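Local coordinates for fibronectin type III domain-containing protein (Simiduia agarivorans, PDB 6P2K) that probably hydrolyses the backbone of xyloglucan or a related beta-glucan, as a zinc-binding member of glycoside hydrolase family 74 built from seven-bladed beta-propellers, at residues Y31-Y40 / T52-V63. Numbering follows the deposited sequence.
Sequences YMASDMEGVY and TGNLVNNRVFAV. With PE3 (3,6,9,12,15,18,21,24,27,30,33,36,39-tridecaoxahentetracontane-1,41-diol), chain C.
Over one face of the Arg59 guanidinium sit Asp35 O, 3.5 Å above the plane and offset toward its rim, and Asp35 CB, while Met36 CG comes in obliquely beside NH2. The Asp35 and Arg59 side chains run alongside each other in the same direction, with carboxylate and guanidinium planes 62° apart, and their salt bridge, OD2 to NH1, is long at 3.7 Å. The firmer partners of this guanidinium are Asp124, a zinc ligand that pairs with NH1, and Gln713, which accepts from NH2; Phe127 adds a cation-pi contact. Arg59 is thus a second-shell residue of the zinc site. Putting an alanine here is likely to leave Asp124 without its cationic mate and Gln713 without its guanidinium donor. Arg59 O lies over one face of the Phe61 ring, offset toward its rim. Val63 CG1 packs against Tyr31 CB at 3.8 Å and comes obliquely to the tyrosine ring. Two neighbouring four-stranded antiparallel sheets meet here, consecutive blades of a beta-propeller: 31-40 holds a hairpin of the first, and 52-63 leaves that blade as a loop and begins the first strand of the next. Between them Val39 CG2 reaches tip to tip against Val63 CG2 and also packs on Val60 CG1, which touches Ala33 CB at 3.6 Å. Where the two backbones meet, Val60 N donates to Ser34 O at 3.1 Å, and Gly38 N to Asn58 O. Gly38, at positive phi, lies so close to Leu55 CD1 and Asn58 OD1 that a beta carbon would be tight against both. Farther along, Thr52 puts OG1 between its own N and carbonyl carbon (chi1 69°), from where it donates to Val39 O at 2.8 Å, above the carbonyl plane. A water joins Val39 N, Thr52 OG1 and Gly53 O.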
ATOM      1  N   TYR B  31     -24.263  13.390  45.489  1.00 26.52           N
ATOM      2  CA  TYR B  31     -24.500  11.963  45.636  1.00 25.36           C
ATOM      3  C   TYR B  31     -25.180  11.448  44.379  1.00 28.93           C
ATOM      4  O   TYR B  31     -26.016  12.142  43.790  1.00 27.79           O
ATOM      5  CB  TYR B  31     -25.358  11.671  46.867  1.00 25.60           C
ATOM      6  CG  TYR B  31     -24.667  12.041  48.157  1.00 29.61           C
ATOM      7  CD1 TYR B  31     -24.716  13.339  48.648  1.00 25.92           C
ATOM      8  CD2 TYR B  31     -23.944  11.097  48.871  1.00 27.73           C
ATOM      9  CE1 TYR B  31     -24.075  13.680  49.824  1.00 28.22           C
ATOM     10  CE2 TYR B  31     -23.301  11.427  50.046  1.00 27.85           C
ATOM     11  CZ  TYR B  31     -23.369  12.718  50.517  1.00 28.58           C
ATOM     12  OH  TYR B  31     -22.722  13.045  51.684  1.00 28.52           O
ATOM     13  N   MET B  32     -24.808  10.241  43.959  1.00 27.20           N
ATOM     14  CA  MET B  32     -25.377   9.623  42.768  1.00 27.02           C
ATOM     15  C   MET B  32     -26.116   8.354  43.159  1.00 27.73           C
ATOM     16  O   MET B  32     -25.586   7.524  43.908  1.00 25.35           O
ATOM     17  CB  MET B  32     -24.301   9.302  41.730  1.00 29.10           C
ATOM     18  CG  MET B  32     -24.883   8.852  40.396  1.00 35.66           C
ATOM     19  SD  MET B  32     -24.790   7.069  40.166  1.00 40.95           S
ATOM     20  CE  MET B  32     -23.033   6.915  39.917  1.00 44.46           C
ATOM     21  N   ALA B  33     -27.330   8.204  42.639  1.00 26.73           N
ATOM     22  CA  ALA B  33     -28.177   7.054  42.928  1.00 27.86           C
ATOM     23  C   ALA B  33     -28.121   6.095  41.744  1.00 29.15           C
ATOM     24  O   ALA B  33     -28.699   6.368  40.686  1.00 29.57           O
ATOM     25  CB  ALA B  33     -29.611   7.495  43.211  1.00 27.30           C
ATOM     26  N   SER B  34     -27.415   4.985  41.920  1.00 26.11           N
ATOM     27  CA  SER B  34     -27.433   3.893  40.962  1.00 32.04           C
ATOM     28  C   SER B  34     -28.548   2.918  41.325  1.00 36.10           C
ATOM     29  O   SER B  34     -29.164   3.011  42.390  1.00 41.73           O
ATOM     30  CB  SER B  34     -26.085   3.178  40.939  1.00 31.61           C
ATOM     31  OG  SER B  34     -25.919   2.404  42.113  1.00 32.94           O
ATOM     32  N   ASP B  35     -28.812   1.970  40.433  1.00 35.73           N
ATOM     33  CA  ASP B  35     -29.822   0.960  40.715  1.00 41.20           C
ATOM     34  C   ASP B  35     -29.230  -0.384  41.123  1.00 41.28           C
ATOM     35  O   ASP B  35     -29.989  -1.294  41.475  1.00 41.04           O
ATOM     36  CB  ASP B  35     -30.768   0.784  39.516  1.00 49.99           C
ATOM     37  CG  ASP B  35     -30.038   0.581  38.202  1.00 58.32           C
ATOM     38  OD1 ASP B  35     -28.788   0.586  38.190  1.00 60.59           O
ATOM     39  OD2 ASP B  35     -30.727   0.415  37.172  1.00 62.12           O
ATOM     40  N   MET B  36     -27.899  -0.532  41.109  1.00 39.06           N
ATOM     41  CA  MET B  36     -27.284  -1.776  41.554  1.00 42.96           C
ATOM     42  C   MET B  36     -26.009  -1.596  42.373  1.00 39.55           C
ATOM     43  O   MET B  36     -25.435  -2.602  42.800  1.00 41.53           O
ATOM     44  CB  MET B  36     -26.990  -2.690  40.350  1.00 48.46           C
ATOM     45  CG  MET B  36     -28.250  -3.149  39.624  1.00 54.54           C
ATOM     46  SD  MET B  36     -27.990  -4.413  38.375  1.00 59.93           S
ATOM     47  CE  MET B  36     -28.052  -5.898  39.375  1.00 62.91           C
ATOM     48  N   GLU B  37     -25.555  -0.365  42.620  1.00 33.40           N
ATOM     49  CA  GLU B  37     -24.363  -0.115  43.427  1.00 34.53           C
ATOM     50  C   GLU B  37     -24.642   0.731  44.660  1.00 33.34           C
ATOM     51  O   GLU B  37     -23.695   1.117  45.354  1.00 37.01           O
ATOM     52  CB  GLU B  37     -23.269   0.577  42.605  1.00 37.83           C
ATOM     53  CG  GLU B  37     -22.501  -0.330  41.685  1.00 41.83           C
ATOM     54  CD  GLU B  37     -23.331  -0.770  40.513  1.00 47.50           C
ATOM     55  OE1 GLU B  37     -23.319  -1.981  40.214  1.00 51.84           O
ATOM     56  OE2 GLU B  37     -23.999   0.095  39.903  1.00 46.54           O
ATOM     57  N   GLY B  38     -25.900   1.043  44.950  1.00 29.72           N
ATOM     58  CA  GLY B  38     -26.163   1.943  46.055  1.00 30.09           C
ATOM     59  C   GLY B  38     -25.796   3.369  45.690  1.00 28.19           C
ATOM     60  O   GLY B  38     -25.966   3.810  44.547  1.00 29.19           O
ATOM     61  N   VAL B  39     -25.265   4.099  46.668  1.00 27.29           N
ATOM     62  CA  VAL B  39     -25.025   5.533  46.555  1.00 25.90           C
ATOM     63  C   VAL B  39     -23.530   5.781  46.407  1.00 25.54           C
ATOM     64  O   VAL B  39     -22.726   5.249  47.182  1.00 28.05           O
ATOM     65  CB  VAL B  39     -25.584   6.290  47.773  1.00 26.61           C
ATOM     66  CG1 VAL B  39     -25.190   7.763  47.721  1.00 26.49           C
ATOM     67  CG2 VAL B  39     -27.091   6.138  47.847  1.00 27.84           C
ATOM     68  N   TYR B  40     -23.160   6.589  45.414  1.00 21.29           N
ATOM     69  CA  TYR B  40     -21.809   7.114  45.283  1.00 23.73           C
ATOM     70  C   TYR B  40     -21.760   8.555  45.775  1.00 27.38           C
ATOM     71  O   TYR B  40     -22.746   9.292  45.694  1.00 31.25           O
ATOM     72  CB  TYR B  40     -21.323   7.075  43.835  1.00 26.77           C
ATOM     73  CG  TYR B  40     -21.073   5.705  43.257  1.00 27.19           C
ATOM     74  CD1 TYR B  40     -22.081   5.017  42.594  1.00 23.19           C
ATOM     75  CD2 TYR B  40     -19.817   5.112  43.344  1.00 28.69           C
ATOM     76  CE1 TYR B  40     -21.849   3.772  42.044  1.00 25.14           C
ATOM     77  CE2 TYR B  40     -19.577   3.862  42.802  1.00 25.05           C
ATOM     78  CZ  TYR B  40     -20.597   3.200  42.152  1.00 25.16           C
ATOM     79  OH  TYR B  40     -20.366   1.964  41.603  1.00 28.22           O
ATOM     80  N   THR B  52     -20.066   4.632  49.113  1.00 32.33           N
ATOM     81  CA  THR B  52     -20.495   4.963  50.468  1.00 30.98           C
ATOM     82  C   THR B  52     -20.816   3.688  51.238  1.00 33.77           C
ATOM     83  O   THR B  52     -20.384   2.599  50.845  1.00 32.70           O
ATOM     84  CB  THR B  52     -21.704   5.903  50.444  1.00 30.96           C
ATOM     85  OG1 THR B  52     -22.850   5.196  49.961  1.00 31.00           O
ATOM     86  CG2 THR B  52     -21.432   7.100  49.541  1.00 26.02           C
ATOM     87  N   GLY B  53     -21.575   3.803  52.325  1.00 35.49           N
ATOM     88  CA  GLY B  53     -21.831   2.657  53.175  1.00 34.93           C
ATOM     89  C   GLY B  53     -22.709   1.604  52.519  1.00 33.09           C
ATOM     90  O   GLY B  53     -23.340   1.819  51.484  1.00 35.30           O
ATOM     91  N   ASN B  54     -22.752   0.433  53.156  1.00 34.77           N
ATOM     92  CA  ASN B  54     -23.533  -0.689  52.648  1.00 37.83           C
ATOM     93  C   ASN B  54     -25.011  -0.506  52.970  1.00 38.03           C
ATOM     94  O   ASN B  54     -25.381  -0.284  54.126  1.00 38.67           O
ATOM     95  CB  ASN B  54     -23.039  -2.005  53.248  1.00 40.01           C
ATOM     96  CG  ASN B  54     -21.658  -2.386  52.762  1.00 44.04           C
ATOM     97  OD1 ASN B  54     -21.305  -2.150  51.607  1.00 43.31           O
ATOM     98  ND2 ASN B  54     -20.866  -2.985  53.644  1.00 47.99           N
ATOM     99  N   LEU B  55     -25.851  -0.613  51.948  1.00 35.80           N
ATOM    100  CA  LEU B  55     -27.296  -0.583  52.109  1.00 36.06           C
ATOM    101  C   LEU B  55     -27.853  -2.003  52.121  1.00 37.00           C
ATOM    102  O   LEU B  55     -27.219  -2.948  51.644  1.00 36.96           O
ATOM    103  CB  LEU B  55     -27.952   0.227  50.988  1.00 33.65           C
ATOM    104  CG  LEU B  55     -27.470   1.664  50.806  1.00 29.76           C
ATOM    105  CD1 LEU B  55     -27.701   2.121  49.380  1.00 28.59           C
ATOM    106  CD2 LEU B  55     -28.184   2.585  51.782  1.00 33.68           C
ATOM    107  N   VAL B  56     -29.058  -2.141  52.681  1.00 36.38           N
ATOM    108  CA  VAL B  56     -29.732  -3.436  52.664  1.00 39.61           C
ATOM    109  C   VAL B  56     -30.222  -3.762  51.259  1.00 38.54           C
ATOM    110  O   VAL B  56     -30.309  -4.936  50.877  1.00 41.55           O
ATOM    111  CB  VAL B  56     -30.882  -3.452  53.689  1.00 42.79           C
ATOM    112  CG1 VAL B  56     -31.428  -4.864  53.865  1.00 46.64           C
ATOM    113  CG2 VAL B  56     -30.404  -2.901  55.025  1.00 42.35           C
ATOM    114  N   ASN B  57     -30.542  -2.741  50.467  1.00 34.91           N
ATOM    115  CA  ASN B  57     -30.928  -2.908  49.075  1.00 37.46           C
ATOM    116  C   ASN B  57     -30.300  -1.783  48.266  1.00 37.56           C
ATOM    117  O   ASN B  57     -30.317  -0.623  48.689  1.00 37.74           O
ATOM    118  CB  ASN B  57     -32.451  -2.910  48.911  1.00 40.72           C
ATOM    119  CG  ASN B  57     -32.879  -2.922  47.461  1.00 42.39           C
ATOM    120  OD1 ASN B  57     -33.082  -1.872  46.853  1.00 39.08           O
ATOM    121  ND2 ASN B  57     -33.012  -4.116  46.894  1.00 44.05           N
ATOM    122  N   ASN B  58     -29.744  -2.127  47.107  1.00 39.28           N
ATOM    123  CA  ASN B  58     -28.897  -1.205  46.360  1.00 39.92           C
ATOM    124  C   ASN B  58     -29.608  -0.528  45.193  1.00 40.65           C
ATOM    125  O   ASN B  58     -28.966   0.221  44.449  1.00 38.43           O
ATOM    126  CB  ASN B  58     -27.650  -1.937  45.859  1.00 42.72           C
ATOM    127  CG  ASN B  58     -26.633  -2.159  46.961  1.00 50.02           C
ATOM    128  OD1 ASN B  58     -26.519  -1.355  47.888  1.00 51.76           O
ATOM    129  ND2 ASN B  58     -25.892  -3.253  46.870  1.00 54.27           N
ATOM    130  N   ARG B  59     -30.909  -0.754  45.024  1.00 37.25           N
ATOM    131  CA  ARG B  59     -31.692  -0.023  44.027  1.00 37.16           C
ATOM    132  C   ARG B  59     -32.153   1.281  44.667  1.00 36.93           C
ATOM    133  O   ARG B  59     -33.180   1.337  45.347  1.00 41.54           O
ATOM    134  CB  ARG B  59     -32.863  -0.864  43.538  1.00 38.33           C
ATOM    135  CG  ARG B  59     -33.563  -0.308  42.304  1.00 38.22           C
ATOM    136  CD  ARG B  59     -34.349  -1.389  41.581  1.00 41.48           C
ATOM    137  NE  ARG B  59     -33.474  -2.396  40.984  1.00 45.87           N
ATOM    138  CZ  ARG B  59     -33.037  -2.357  39.728  1.00 47.97           C
ATOM    139  NH1 ARG B  59     -33.392  -1.360  38.931  1.00 46.56           N
ATOM    140  NH2 ARG B  59     -32.247  -3.316  39.267  1.00 51.29           N
ATOM    141  N   VAL B  60     -31.381   2.346  44.452  1.00 31.69           N
ATOM    142  CA  VAL B  60     -31.605   3.624  45.121  1.00 32.95           C
ATOM    143  C   VAL B  60     -32.454   4.521  44.233  1.00 36.37           C
ATOM    144  O   VAL B  60     -32.130   4.734  43.058  1.00 34.96           O
ATOM    145  CB  VAL B  60     -30.270   4.303  45.466  1.00 32.52           C
ATOM    146  CG1 VAL B  60     -30.521   5.642  46.142  1.00 26.87           C
ATOM    147  CG2 VAL B  60     -29.432   3.402  46.354  1.00 32.26           C
ATOM    148  N   PHE B  61     -33.535   5.062  44.801  1.00 33.60           N
ATOM    149  CA  PHE B  61     -34.431   5.951  44.078  1.00 32.36           C
ATOM    150  C   PHE B  61     -34.341   7.405  44.519  1.00 32.67           C
ATOM    151  O   PHE B  61     -34.827   8.279  43.793  1.00 34.19           O
ATOM    152  CB  PHE B  61     -35.885   5.479  44.226  1.00 33.01           C
ATOM    153  CG  PHE B  61     -36.179   4.182  43.529  1.00 34.92           C
ATOM    154  CD1 PHE B  61     -35.853   4.005  42.196  1.00 35.41           C
ATOM    155  CD2 PHE B  61     -36.787   3.141  44.208  1.00 36.43           C
ATOM    156  CE1 PHE B  61     -36.125   2.813  41.554  1.00 33.71           C
ATOM    157  CE2 PHE B  61     -37.060   1.946  43.570  1.00 36.96           C
ATOM    158  CZ  PHE B  61     -36.727   1.783  42.242  1.00 33.47           C
ATOM    159  N   ALA B  62     -33.743   7.692  45.675  1.00 30.70           N
ATOM    160  CA  ALA B  62     -33.700   9.060  46.171  1.00 33.27           C
ATOM    161  C   ALA B  62     -32.604   9.205  47.217  1.00 34.44           C
ATOM    162  O   ALA B  62     -32.327   8.277  47.982  1.00 34.86           O
ATOM    163  CB  ALA B  62     -35.048   9.483  46.765  1.00 35.75           C
ATOM    164  N   VAL B  63     -31.989  10.384  47.236  1.00 33.63           N
ATOM    165  CA  VAL B  63     -31.010  10.766  48.248  1.00 33.47           C
ATOM    166  C   VAL B  63     -31.300  12.203  48.660  1.00 37.16           C
ATOM    167  O   VAL B  63     -31.569  13.059  47.811  1.00 39.11           O
ATOM    168  CB  VAL B  63     -29.558  10.628  47.735  1.00 30.22           C
ATOM    169  CG1 VAL B  63     -28.568  11.064  48.804  1.00 27.73           C
ATOM    170  CG2 VAL B  63     -29.269   9.203  47.301  1.00 31.83           C
TER
HETATM  171  O43 PE3 C 808     -16.877   5.297  54.398  1.00 74.86           O
HETATM  172  C42 PE3 C 808     -16.736   3.880  54.285  1.00 73.57           C
HETATM  173  C41 PE3 C 808     -16.906   3.488  52.820  1.00 73.60           C
HETATM  174  O40 PE3 C 808     -16.771   2.073  52.594  1.00 75.36           O
HETATM  175  C39 PE3 C 808     -17.744   1.272  53.282  1.00 74.61           C
HETATM  176  C38 PE3 C 808     -17.449  -0.171  52.893  1.00 72.74           C
HETATM  177  O37 PE3 C 808     -18.363  -1.084  53.517  1.00 72.10           O
HETATM  178  O   HOH W   1     -23.945   2.538  49.049  1.00 33.33           O
HETATM  179  O   HOH W   2     -21.370   2.555  48.096  1.00 44.44           O